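Local coordinates for protein putative oxidoreductase (Thermus thermophilus, PDB 2ISM) that is a putative oxidoreductase built as a six-bladed beta-propeller that carries a bound calcium ion, at residues Gly137-Phe142 with Arg316-Gln321; Pro211-Leu216 with Gly300-Leu305; Asp232-Ile237 with Leu280-Leu285; Tyr262-Gly267 with Leu291-Glu296. All coordinates share one frame; numbering follows the deposited sequence.

Contact 1. Residues Gly137-Phe142 with Arg316-Gln321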
# COMPACT_ATOMS: atom_id res chain seq x y z
N GLY B 137 -24.85 -12.29 11.68
CA GLY B 137 -24.16 -11.70 10.54
C GLY B 137 -23.94 -10.23 10.83
O GLY B 137 -23.38 -9.90 11.88
N GLY B 138 -24.33 -9.34 9.92
CA GLY B 138 -24.21 -7.92 10.20
C GLY B 138 -23.32 -6.99 9.40
O GLY B 138 -23.40 -5.78 9.59
N ARG B 139 -22.47 -7.53 8.52
CA ARG B 139 -21.58 -6.68 7.74
C ARG B 139 -22.31 -6.09 6.54
O ARG B 139 -23.00 -6.81 5.81
CB ARG B 139 -20.37 -7.49 7.27
CG ARG B 139 -19.27 -6.67 6.58
CD ARG B 139 -18.60 -5.71 7.56
NE ARG B 139 -17.99 -6.42 8.69
CZ ARG B 139 -17.54 -5.81 9.78
NH1 ARG B 139 -17.62 -4.50 9.89
NH2 ARG B 139 -17.01 -6.52 10.78
N ILE B 140 -22.20 -4.78 6.34
CA ILE B 140 -22.84 -4.15 5.20
C ILE B 140 -21.85 -3.23 4.52
O ILE B 140 -20.97 -2.67 5.16
CB ILE B 140 -24.10 -3.32 5.60
CG1 ILE B 140 -23.71 -2.13 6.48
CG2 ILE B 140 -25.10 -4.21 6.30
CD1 ILE B 140 -24.87 -1.15 6.74
N ALA B 141 -22.00 -3.09 3.21
CA ALA B 141 -21.10 -2.24 2.45
C ALA B 141 -21.62 -2.06 1.04
O ALA B 141 -22.29 -2.93 0.49
CB ALA B 141 -19.71 -2.85 2.40
N PHE B 142 -21.31 -0.91 0.45
CA PHE B 142 -21.73 -0.62 -0.91
C PHE B 142 -20.59 -1.05 -1.83
O PHE B 142 -19.44 -0.68 -1.62
CB PHE B 142 -22.03 0.87 -1.05
CG PHE B 142 -23.32 1.28 -0.38
CD1 PHE B 142 -24.53 1.15 -1.05
CD2 PHE B 142 -23.32 1.76 0.92
CE1 PHE B 142 -25.73 1.48 -0.43
CE2 PHE B 142 -24.52 2.09 1.56
CZ PHE B 142 -25.73 1.95 0.89
N ARG B 316 -8.08 -9.53 20.17
CA ARG B 316 -9.04 -9.87 19.12
C ARG B 316 -9.22 -8.71 18.13
O ARG B 316 -9.37 -7.56 18.53
CB ARG B 316 -10.39 -10.22 19.76
CG ARG B 316 -10.32 -11.41 20.71
CD ARG B 316 -11.55 -11.47 21.61
NE ARG B 316 -12.80 -11.62 20.87
CZ ARG B 316 -13.22 -12.76 20.32
NH1 ARG B 316 -12.49 -13.86 20.42
NH2 ARG B 316 -14.38 -12.79 19.67
N LEU B 317 -9.21 -9.02 16.84
CA LEU B 317 -9.38 -8.00 15.81
C LEU B 317 -10.59 -8.19 14.90
O LEU B 317 -10.69 -9.21 14.21
CB LEU B 317 -8.20 -8.02 14.83
CG LEU B 317 -6.81 -7.90 15.47
CD1 LEU B 317 -5.75 -7.79 14.38
CD2 LEU B 317 -6.75 -6.67 16.38
N ARG B 318 -11.50 -7.22 14.89
CA ARG B 318 -12.71 -7.34 14.08
C ARG B 318 -13.00 -6.58 12.78
O ARG B 318 -13.39 -7.19 11.78
CB ARG B 318 -13.84 -6.91 15.03
CG ARG B 318 -15.24 -7.25 14.53
CD ARG B 318 -16.30 -6.92 15.57
NE ARG B 318 -16.36 -7.90 16.66
CZ ARG B 318 -16.95 -9.09 16.57
NH1 ARG B 318 -17.53 -9.46 15.44
NH2 ARG B 318 -16.98 -9.90 17.63
N GLU B 319 -12.80 -5.27 12.79
CA GLU B 319 -13.05 -4.45 11.61
C GLU B 319 -11.68 -4.22 10.95
O GLU B 319 -10.65 -4.20 11.63
CB GLU B 319 -13.69 -3.10 11.94
CG GLU B 319 -13.64 -2.06 10.80
CD GLU B 319 -14.53 -2.41 9.61
OE1 GLU B 319 -14.37 -3.50 9.04
OE2 GLU B 319 -15.39 -1.57 9.24
N VAL B 320 -11.69 -4.07 9.64
CA VAL B 320 -10.48 -3.79 8.88
C VAL B 320 -10.89 -3.14 7.56
O VAL B 320 -11.63 -3.73 6.77
CB VAL B 320 -9.63 -5.08 8.62
CG1 VAL B 320 -10.49 -6.17 8.04
CG2 VAL B 320 -8.48 -4.75 7.67
N GLN B 321 -10.43 -1.91 7.35
CA GLN B 321 -10.76 -1.16 6.15
C GLN B 321 -9.64 -0.24 5.74
O GLN B 321 -8.89 0.26 6.58
CB GLN B 321 -12.00 -0.28 6.38
CG GLN B 321 -13.33 -0.97 6.27
CD GLN B 321 -14.43 0.01 5.94
OE1 GLN B 321 -14.53 0.49 4.81
NE2 GLN B 321 -15.25 0.34 6.93
O HOH W 1 -17.49 -2.30 7.77

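Contact 2. Residues Pro211-Leu216 with Gly300-Leu305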
# COMPACT_ATOMS: atom_id res chain seq x y z
N PRO B 211 -9.71 -4.87 -5.96
CA PRO B 211 -9.55 -3.62 -6.71
C PRO B 211 -9.38 -3.74 -8.23
O PRO B 211 -9.80 -2.84 -8.97
CB PRO B 211 -8.33 -2.98 -6.04
CG PRO B 211 -7.52 -4.17 -5.62
CD PRO B 211 -8.58 -5.08 -5.04
N LYS B 212 -8.80 -4.83 -8.69
CA LYS B 212 -8.57 -5.02 -10.12
C LYS B 212 -9.74 -5.67 -10.85
O LYS B 212 -10.16 -5.20 -11.91
CB LYS B 212 -7.31 -5.87 -10.34
CG LYS B 212 -6.08 -5.35 -9.61
CD LYS B 212 -5.55 -4.06 -10.24
CE LYS B 212 -5.24 -3.02 -9.18
NZ LYS B 212 -4.57 -1.81 -9.75
N THR B 213 -10.26 -6.76 -10.28
CA THR B 213 -11.34 -7.51 -10.91
C THR B 213 -12.76 -7.12 -10.52
O THR B 213 -13.70 -7.37 -11.28
CB THR B 213 -11.18 -9.00 -10.63
OG1 THR B 213 -11.36 -9.24 -9.23
CG2 THR B 213 -9.78 -9.47 -11.05
N GLY B 214 -12.93 -6.54 -9.34
CA GLY B 214 -14.26 -6.16 -8.89
C GLY B 214 -14.97 -7.34 -8.26
O GLY B 214 -16.14 -7.25 -7.89
N GLU B 215 -14.27 -8.47 -8.15
CA GLU B 215 -14.84 -9.67 -7.55
C GLU B 215 -15.07 -9.49 -6.05
O GLU B 215 -14.26 -8.85 -5.37
CB GLU B 215 -13.89 -10.86 -7.76
CG GLU B 215 -13.78 -11.34 -9.19
CD GLU B 215 -12.65 -12.34 -9.36
OE1 GLU B 215 -11.48 -11.93 -9.18
OE2 GLU B 215 -12.92 -13.52 -9.65
N LEU B 216 -16.16 -10.07 -5.55
CA LEU B 216 -16.49 -9.97 -4.13
C LEU B 216 -15.94 -11.14 -3.33
O LEU B 216 -16.08 -12.30 -3.72
CB LEU B 216 -18.01 -9.92 -3.95
CG LEU B 216 -18.51 -10.00 -2.50
CD1 LEU B 216 -17.98 -8.81 -1.71
CD2 LEU B 216 -20.03 -10.03 -2.47
N GLY B 300 -11.75 -15.23 -11.43
CA GLY B 300 -12.35 -16.55 -11.49
C GLY B 300 -11.39 -17.70 -11.23
O GLY B 300 -11.80 -18.86 -11.20
N ARG B 301 -10.11 -17.39 -11.02
CA ARG B 301 -9.10 -18.42 -10.77
C ARG B 301 -8.01 -18.15 -9.74
O ARG B 301 -6.82 -18.19 -10.07
CB ARG B 301 -8.43 -18.83 -12.08
CG ARG B 301 -9.30 -19.68 -12.99
CD ARG B 301 -9.05 -21.16 -12.76
NE ARG B 301 -7.76 -21.59 -13.29
CZ ARG B 301 -7.30 -22.84 -13.24
NH1 ARG B 301 -8.03 -23.79 -12.67
NH2 ARG B 301 -6.12 -23.13 -13.76
N TRP B 302 -8.41 -17.89 -8.50
CA TRP B 302 -7.49 -17.44 -7.46
C TRP B 302 -7.13 -18.56 -6.50
O TRP B 302 -7.88 -19.52 -6.33
CB TRP B 302 -8.09 -16.29 -6.64
CG TRP B 302 -8.37 -15.05 -7.41
CD1 TRP B 302 -9.59 -14.60 -7.84
CD2 TRP B 302 -7.42 -14.07 -7.83
NE1 TRP B 302 -9.45 -13.41 -8.50
CE2 TRP B 302 -8.12 -13.05 -8.51
CE3 TRP B 302 -6.03 -13.95 -7.69
CZ2 TRP B 302 -7.49 -11.93 -9.06
CZ3 TRP B 302 -5.39 -12.83 -8.23
CH2 TRP B 302 -6.13 -11.84 -8.91
N ARG B 303 -5.97 -18.43 -5.87
CA ARG B 303 -5.51 -19.40 -4.89
C ARG B 303 -4.53 -18.69 -3.98
O ARG B 303 -3.86 -17.74 -4.39
CB ARG B 303 -4.87 -20.61 -5.56
CG ARG B 303 -3.56 -20.36 -6.29
CD ARG B 303 -3.17 -21.61 -7.06
NE ARG B 303 -1.86 -21.53 -7.69
CZ ARG B 303 -1.39 -22.43 -8.55
NH1 ARG B 303 -2.13 -23.47 -8.89
NH2 ARG B 303 -0.17 -22.28 -9.06
N VAL B 304 -4.45 -19.13 -2.73
CA VAL B 304 -3.54 -18.51 -1.78
C VAL B 304 -2.15 -19.15 -1.83
O VAL B 304 -2.00 -20.34 -1.60
CB VAL B 304 -4.09 -18.63 -0.34
CG1 VAL B 304 -3.13 -17.97 0.64
CG2 VAL B 304 -5.46 -17.97 -0.25
N LEU B 305 -1.15 -18.33 -2.16
CA LEU B 305 0.23 -18.81 -2.23
C LEU B 305 0.73 -19.05 -0.82
O LEU B 305 1.25 -20.12 -0.51
CB LEU B 305 1.12 -17.76 -2.90
CG LEU B 305 1.09 -17.65 -4.42
CD1 LEU B 305 1.98 -16.49 -4.85
CD2 LEU B 305 1.58 -18.96 -5.04

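Contact 3. Residues Asp232-Ile237 with Leu280-Leu285. With CA (calcium ion), chain E.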
# COMPACT_ATOMS: atom_id res chain seq x y z
N ASP B 232 -12.95 -22.16 9.33
CA ASP B 232 -13.45 -20.82 9.07
C ASP B 232 -12.94 -20.59 7.65
O ASP B 232 -11.97 -21.23 7.23
CB ASP B 232 -12.83 -19.83 10.05
CG ASP B 232 -13.18 -20.15 11.49
OD1 ASP B 232 -14.32 -19.85 11.91
OD2 ASP B 232 -12.32 -20.72 12.19
N GLU B 233 -13.56 -19.68 6.92
CA GLU B 233 -13.16 -19.52 5.53
C GLU B 233 -13.26 -18.15 4.90
O GLU B 233 -13.80 -17.21 5.47
CB GLU B 233 -13.99 -20.49 4.70
CG GLU B 233 -15.43 -20.54 5.18
CD GLU B 233 -16.34 -21.39 4.33
OE1 GLU B 233 -16.17 -22.63 4.32
OE2 GLU B 233 -17.23 -20.82 3.69
N VAL B 234 -12.70 -18.06 3.70
CA VAL B 234 -12.74 -16.87 2.88
C VAL B 234 -13.31 -17.41 1.58
O VAL B 234 -12.78 -18.39 1.02
CB VAL B 234 -11.35 -16.28 2.60
CG1 VAL B 234 -11.49 -15.11 1.61
CG2 VAL B 234 -10.71 -15.80 3.89
N ASN B 235 -14.39 -16.80 1.11
CA ASN B 235 -15.05 -17.24 -0.12
C ASN B 235 -15.03 -16.18 -1.21
O ASN B 235 -15.00 -14.98 -0.94
CB ASN B 235 -16.52 -17.60 0.18
CG ASN B 235 -16.67 -18.77 1.13
OD1 ASN B 235 -17.17 -18.62 2.24
ND2 ASN B 235 -16.25 -19.94 0.68
N LEU B 236 -15.03 -16.65 -2.46
CA LEU B 236 -15.08 -15.78 -3.62
C LEU B 236 -16.56 -15.88 -3.98
O LEU B 236 -17.02 -16.92 -4.45
CB LEU B 236 -14.20 -16.33 -4.75
CG LEU B 236 -14.23 -15.59 -6.10
CD1 LEU B 236 -13.98 -14.11 -5.88
CD2 LEU B 236 -13.16 -16.18 -7.02
N ILE B 237 -17.29 -14.80 -3.74
CA ILE B 237 -18.73 -14.78 -3.97
C ILE B 237 -19.16 -14.47 -5.40
O ILE B 237 -18.79 -13.45 -5.97
CB ILE B 237 -19.42 -13.74 -3.03
CG1 ILE B 237 -18.99 -13.97 -1.58
CG2 ILE B 237 -20.94 -13.85 -3.14
CD1 ILE B 237 -19.38 -15.31 -1.01
N LEU B 280 -4.74 -9.77 0.46
CA LEU B 280 -6.02 -9.83 1.15
C LEU B 280 -5.76 -9.99 2.64
O LEU B 280 -5.19 -10.99 3.07
CB LEU B 280 -6.85 -11.01 0.63
CG LEU B 280 -8.26 -11.21 1.19
CD1 LEU B 280 -9.02 -9.89 1.17
CD2 LEU B 280 -8.99 -12.27 0.36
N TYR B 281 -6.18 -9.00 3.43
CA TYR B 281 -5.98 -9.04 4.87
C TYR B 281 -7.25 -9.50 5.58
O TYR B 281 -8.34 -9.07 5.23
CB TYR B 281 -5.58 -7.66 5.39
CG TYR B 281 -4.17 -7.27 5.02
CD1 TYR B 281 -3.18 -7.17 6.00
CD2 TYR B 281 -3.82 -7.02 3.69
CE1 TYR B 281 -1.87 -6.82 5.67
CE2 TYR B 281 -2.51 -6.67 3.35
CZ TYR B 281 -1.54 -6.58 4.35
OH TYR B 281 -0.25 -6.24 4.02
N VAL B 282 -7.09 -10.38 6.57
CA VAL B 282 -8.23 -10.91 7.30
C VAL B 282 -8.05 -10.74 8.81
O VAL B 282 -7.11 -11.29 9.39
CB VAL B 282 -8.43 -12.41 6.99
CG1 VAL B 282 -9.65 -12.94 7.73
CG2 VAL B 282 -8.59 -12.60 5.49
N ALA B 283 -8.95 -9.99 9.43
CA ALA B 283 -8.89 -9.76 10.87
C ALA B 283 -9.27 -11.05 11.59
O ALA B 283 -10.23 -11.72 11.22
CB ALA B 283 -9.84 -8.63 11.27
N GLY B 284 -8.51 -11.39 12.62
CA GLY B 284 -8.79 -12.59 13.37
C GLY B 284 -9.30 -12.28 14.76
O GLY B 284 -8.70 -11.50 15.50
N LEU B 285 -10.43 -12.87 15.11
CA LEU B 285 -11.00 -12.67 16.42
C LEU B 285 -10.44 -13.54 17.55
O LEU B 285 -9.87 -13.02 18.51
CB LEU B 285 -12.51 -12.96 16.40
CG LEU B 285 -13.33 -11.88 15.69
CD1 LEU B 285 -14.77 -12.33 15.44
CD2 LEU B 285 -13.31 -10.62 16.56
CA CA E . -18.69 -23.01 3.00
O HOH W 2 -17.91 -25.48 2.16
O HOH W 3 -17.40 -22.22 0.69
O HOH W 4 -20.46 -21.15 3.73
O HOH W 5 -19.91 -24.42 5.09

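Contact 4. Residues Tyr262-Gly267 with Leu291-Glu296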
# COMPACT_ATOMS: atom_id res chain seq x y z
N TYR B 262 -10.05 -20.18 0.67
CA TYR B 262 -9.12 -20.62 1.70
C TYR B 262 -9.90 -20.91 2.97
O TYR B 262 -10.93 -20.29 3.23
CB TYR B 262 -8.09 -19.53 1.98
CG TYR B 262 -6.92 -20.00 2.82
CD1 TYR B 262 -5.87 -20.72 2.24
CD2 TYR B 262 -6.87 -19.76 4.19
CE1 TYR B 262 -4.81 -21.19 3.00
CE2 TYR B 262 -5.81 -20.23 4.96
CZ TYR B 262 -4.79 -20.94 4.36
OH TYR B 262 -3.74 -21.41 5.12
N PHE B 263 -9.42 -21.87 3.75
CA PHE B 263 -10.07 -22.19 5.02
C PHE B 263 -9.02 -22.69 6.00
O PHE B 263 -8.01 -23.28 5.60
CB PHE B 263 -11.19 -23.23 4.84
CG PHE B 263 -10.71 -24.61 4.48
CD1 PHE B 263 -10.39 -24.93 3.17
CD2 PHE B 263 -10.61 -25.59 5.46
CE1 PHE B 263 -9.98 -26.22 2.83
CE2 PHE B 263 -10.20 -26.88 5.13
CZ PHE B 263 -9.88 -27.20 3.81
N TRP B 264 -9.26 -22.46 7.28
CA TRP B 264 -8.35 -22.92 8.33
C TRP B 264 -8.92 -24.13 9.06
O TRP B 264 -9.78 -24.00 9.93
CB TRP B 264 -8.07 -21.79 9.33
CG TRP B 264 -7.37 -20.62 8.72
CD1 TRP B 264 -6.02 -20.37 8.73
CD2 TRP B 264 -7.97 -19.52 8.01
NE1 TRP B 264 -5.75 -19.19 8.08
CE2 TRP B 264 -6.93 -18.65 7.63
CE3 TRP B 264 -9.28 -19.19 7.67
CZ2 TRP B 264 -7.16 -17.48 6.91
CZ3 TRP B 264 -9.51 -18.02 6.96
CH2 TRP B 264 -8.45 -17.18 6.59
N PRO B 265 -8.43 -25.31 8.70
CA PRO B 265 -8.86 -26.56 9.34
C PRO B 265 -8.70 -26.49 10.86
O PRO B 265 -9.58 -26.93 11.59
CB PRO B 265 -7.90 -27.60 8.76
CG PRO B 265 -6.67 -26.83 8.43
CD PRO B 265 -7.14 -25.47 7.99
N GLN B 266 -7.58 -25.94 11.32
CA GLN B 266 -7.51 -25.33 12.64
C GLN B 266 -8.05 -23.91 12.62
O GLN B 266 -7.56 -23.06 11.87
CB GLN B 266 -6.07 -25.34 13.16
CG GLN B 266 -5.15 -24.35 12.46
CD GLN B 266 -5.17 -24.51 10.95
OE1 GLN B 266 -4.36 -25.26 10.40
NE2 GLN B 266 -6.08 -23.82 10.29
N GLY B 267 -9.07 -23.65 13.44
CA GLY B 267 -10.01 -22.58 13.18
C GLY B 267 -9.38 -21.21 13.32
O GLY B 267 -8.54 -20.99 14.19
N LEU B 291 -4.10 -11.44 9.50
CA LEU B 291 -3.37 -12.25 8.55
C LEU B 291 -3.37 -11.64 7.15
O LEU B 291 -4.30 -10.94 6.76
CB LEU B 291 -3.96 -13.67 8.49
CG LEU B 291 -4.00 -14.44 9.82
CD1 LEU B 291 -4.54 -15.84 9.57
CD2 LEU B 291 -2.61 -14.50 10.43
N ARG B 292 -2.29 -11.91 6.43
CA ARG B 292 -2.11 -11.42 5.07
C ARG B 292 -2.14 -12.64 4.16
O ARG B 292 -1.35 -13.57 4.33
CB ARG B 292 -0.76 -10.71 4.95
CG ARG B 292 -0.42 -10.23 3.54
CD ARG B 292 1.04 -9.80 3.41
NE ARG B 292 1.34 -8.60 4.19
CZ ARG B 292 2.07 -8.59 5.30
NH1 ARG B 292 2.58 -9.72 5.78
NH2 ARG B 292 2.28 -7.44 5.94
N LEU B 293 -3.07 -12.65 3.21
CA LEU B 293 -3.18 -13.76 2.27
C LEU B 293 -2.58 -13.32 0.94
O LEU B 293 -3.05 -12.37 0.32
CB LEU B 293 -4.64 -14.18 2.08
CG LEU B 293 -5.27 -15.14 3.09
CD1 LEU B 293 -5.19 -14.56 4.50
CD2 LEU B 293 -6.72 -15.38 2.71
N VAL B 294 -1.53 -14.02 0.50
CA VAL B 294 -0.88 -13.70 -0.76
C VAL B 294 -1.57 -14.50 -1.85
O VAL B 294 -1.56 -15.73 -1.83
CB VAL B 294 0.62 -14.06 -0.72
CG1 VAL B 294 1.30 -13.61 -2.00
CG2 VAL B 294 1.27 -13.41 0.50
N LEU B 295 -2.16 -13.79 -2.81
CA LEU B 295 -2.89 -14.43 -3.89
C LEU B 295 -2.14 -14.53 -5.21
O LEU B 295 -1.28 -13.70 -5.53
CB LEU B 295 -4.20 -13.69 -4.13
CG LEU B 295 -5.06 -13.34 -2.91
CD1 LEU B 295 -6.30 -12.58 -3.37
CD2 LEU B 295 -5.45 -14.60 -2.16
N GLU B 296 -2.49 -15.56 -5.97
CA GLU B 296 -1.91 -15.78 -7.28
C GLU B 296 -3.04 -16.24 -8.19
O GLU B 296 -3.84 -17.09 -7.81
CB GLU B 296 -0.83 -16.87 -7.23
CG GLU B 296 -0.30 -17.25 -8.61
CD GLU B 296 0.91 -18.17 -8.54
OE1 GLU B 296 1.95 -17.74 -8.01
OE2 GLU B 296 0.81 -19.32 -9.02

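Contact 1. Residues Gly137-Phe142 with Arg316-Gln321
Arg-318 is the first residue of the 316-321 segment to meet Arg-139: Arg-318 O lies 3.8 Å from Arg-139 NH2, and Arg-318 CG skirts the same nitrogen at 4.2 Å, while the guanidinium end leads off to Ser-333 OG and Asp-336. Next comes Glu-319, whose OE1 sits 3.5 Å from Arg-139 NH1, over one face of the guanidinium. No N-H points at the oxygen, so this salt bridge rests on charge alone. The same pair is also joined through a water, which accepts from Arg-139 NH1 and donates to Glu-319 OE2 at 2.7 Å. Arg-139 reaches this place because its chain bends at both chi2 (67°) and chi3 (59°), while its NE is held by the carbonyl of Gln-205 and NH1 also donates to Trp-34 O. Further along, Val-320 N donates to Glu-319 OE1 at 2.8 Å on the anti side, and Gln-321 NE2 meets Glu-319 OE2 from above the carboxylate plane, so the acid is gripped from several directions. Strands 140-142 and 317-322 each edge their own four-stranded blade near the propeller centre, where Ala-35 of strand 33-38 and Asn-272 of strand 270-276 touch both segments.

Contact 2. Residues Pro211-Leu216 with Gly300-Leu305
Glu-215 reaches from the 211-216 loop to Gly-300 and Trp-302, joining two neighbouring blades of the beta-propeller: the loop leads into strand 216-220, whereas Gly-300 comes just before strand 301-312, the edge strand of the next sheet. The loop itself folds as an ST turn, in which Thr-213 OG1 accepts from Glu-215 N. The tight part is the carboxylate. Trp-302 NE1 donates to Glu-215 OE1 at 2.6 Å, nearly straight at 165°, with the oxygen close to the indole plane and approached on its syn side. The second oxygen, Glu-215 OE2, takes the backbone N of Gly-300 at 2.7 Å, so one acid clasps the indole and the main chain at the start of the strand together. An extended chain beyond CG carries the carboxylate across, its plane turned 43° from that of the ring. Three hydrogen bonds on this acid would probably favour its charged form.

The packing is looser along the benzo edge of the indole, where Thr-213 CG2 comes in near the ring plane and stays 3.9 Å from Trp-302 CZ2. His-210 stacks on the indole, and Leu-236 of strand 232-237 touches both Glu-215 and Trp-302. The Gly-300 end of the clasp faces solvent, while Glu-215 at the other end is buried. Thr-213 OG1, besides closing its turn, donates to the anti lone pair of Glu-215 OE1 at 2.7 Å.

Contact 3. Residues Asp232-Ile237 with Leu280-Leu285
Val-234 is where strand 232-237 meets Leu-280 and Val-282 of strand 279-284, and the residues before it turn to other tasks. Asp-232 accepts from Gly-222 N through OD1 and also packs on Pro-270 of the next blade. Glu-233 faces the opposite way from Val-234, as successive residues of a strand do, and grips the calcium ion with both oxygens, OE1 at 2.9 Å and OE2 at 2.7 Å. Its CG is set between the backbone N and the carbonyl carbon (chi1 40°), and the extended chain beyond carries the carboxylate out to the metal. Four waters and the carbonyl of Tyr-243 complete the set of ligands in the model.

Val-234 then spreads its two methyls over two partners. CG1 lies 4.0 Å from Leu-280 CD2, while CG2 lies 4.2 Å from Val-282 CG2; in both pairs the side chains run past one another in opposite directions. Leu-280 and Val-282 also pack on Leu-293 of the neighbouring strand, which extends the apolar layer between these two propeller blades. Farther along, Leu-236 O accepts from the hydroxyl of Tyr-243, tying the strand to a second ligand of the ion. The chemistry across the contact is purely apolar and undirected, implying that the blades are held here by a few methyls in van der Waals contact, whereas the calcium ion is bound from the other face, through Glu-233.

Contact 4. Residues Tyr262-Gly267 with Leu291-Glu296
Trp-264 and Leu-291 approach with their side chains running in opposite directions, the leucine CD1 resting against the NE1-CE2-CZ2 side of the indole, where its two rings join, 3.9 Å from Trp-264 NE1 and 4.1 Å from Trp-264 CZ2. This methyl stands obliquely to the ring. Leu-293 behaves differently: its CD1 comes to the edge of the indole near the ring plane, 4.3 Å from Trp-264 CZ2, so the two leucines meet the same ring from different angles. With CG anti to the carbonyl carbon (chi1 -64°), Trp-264 holds the indole out toward both. The other methyl of Leu-293, CD2, lies 4.4 Å from Tyr-262 CB, where the tyrosine offers its aliphatic root to the leucine.

These residues belong to adjacent blades of the beta-propeller. Strand 262-264 is the outer edge strand of one sheet and strand 289-298 the third of the four strands of the next, and their short axes lie 11.0 Å apart at closest approach, running at 145° to each other. That separation is spanned by side chains, as is usual where the sheets of a propeller face one another.

The two aromatic residues of segment 262-267 are also fitted together: Tyr-262 CE2 sits 3.2 Å above the indole plane of Trp-264, offset toward its rim, while Trp-264 NE1 lies at the edge of the tyrosine ring. Val-304 and Val-307 of strand 301-312 touch Tyr-262, and Val-234 adds a further apolar neighbour to Trp-264. On the far side of strand 289-298, Arg-292 packs on Lys-212 of the second subunit.

Contacts 2, 3 and 4 all join the blade made of strands 208-209, 216-220, 232-237 and 262-264 to the blade of strands 270-276 to 301-312. Contacts 3 and 4 lie closest, their centres 7 Å apart and their segments alternating along the chain; contact 2 is 13 Å from contact 3 and 14 Å from contact 4, and its segments enclose both. Buried, charged contact 1 encloses all three in sequence and sits near the propeller centre, with about 19 Å between its centre and that of contact 2. Leu-317 N probably bonds to Gly-284 O, linking it to contact 3. Apolar contact 3 lies farther out, and contacts 4 (apolar) and 2 (polar) are both peripheral.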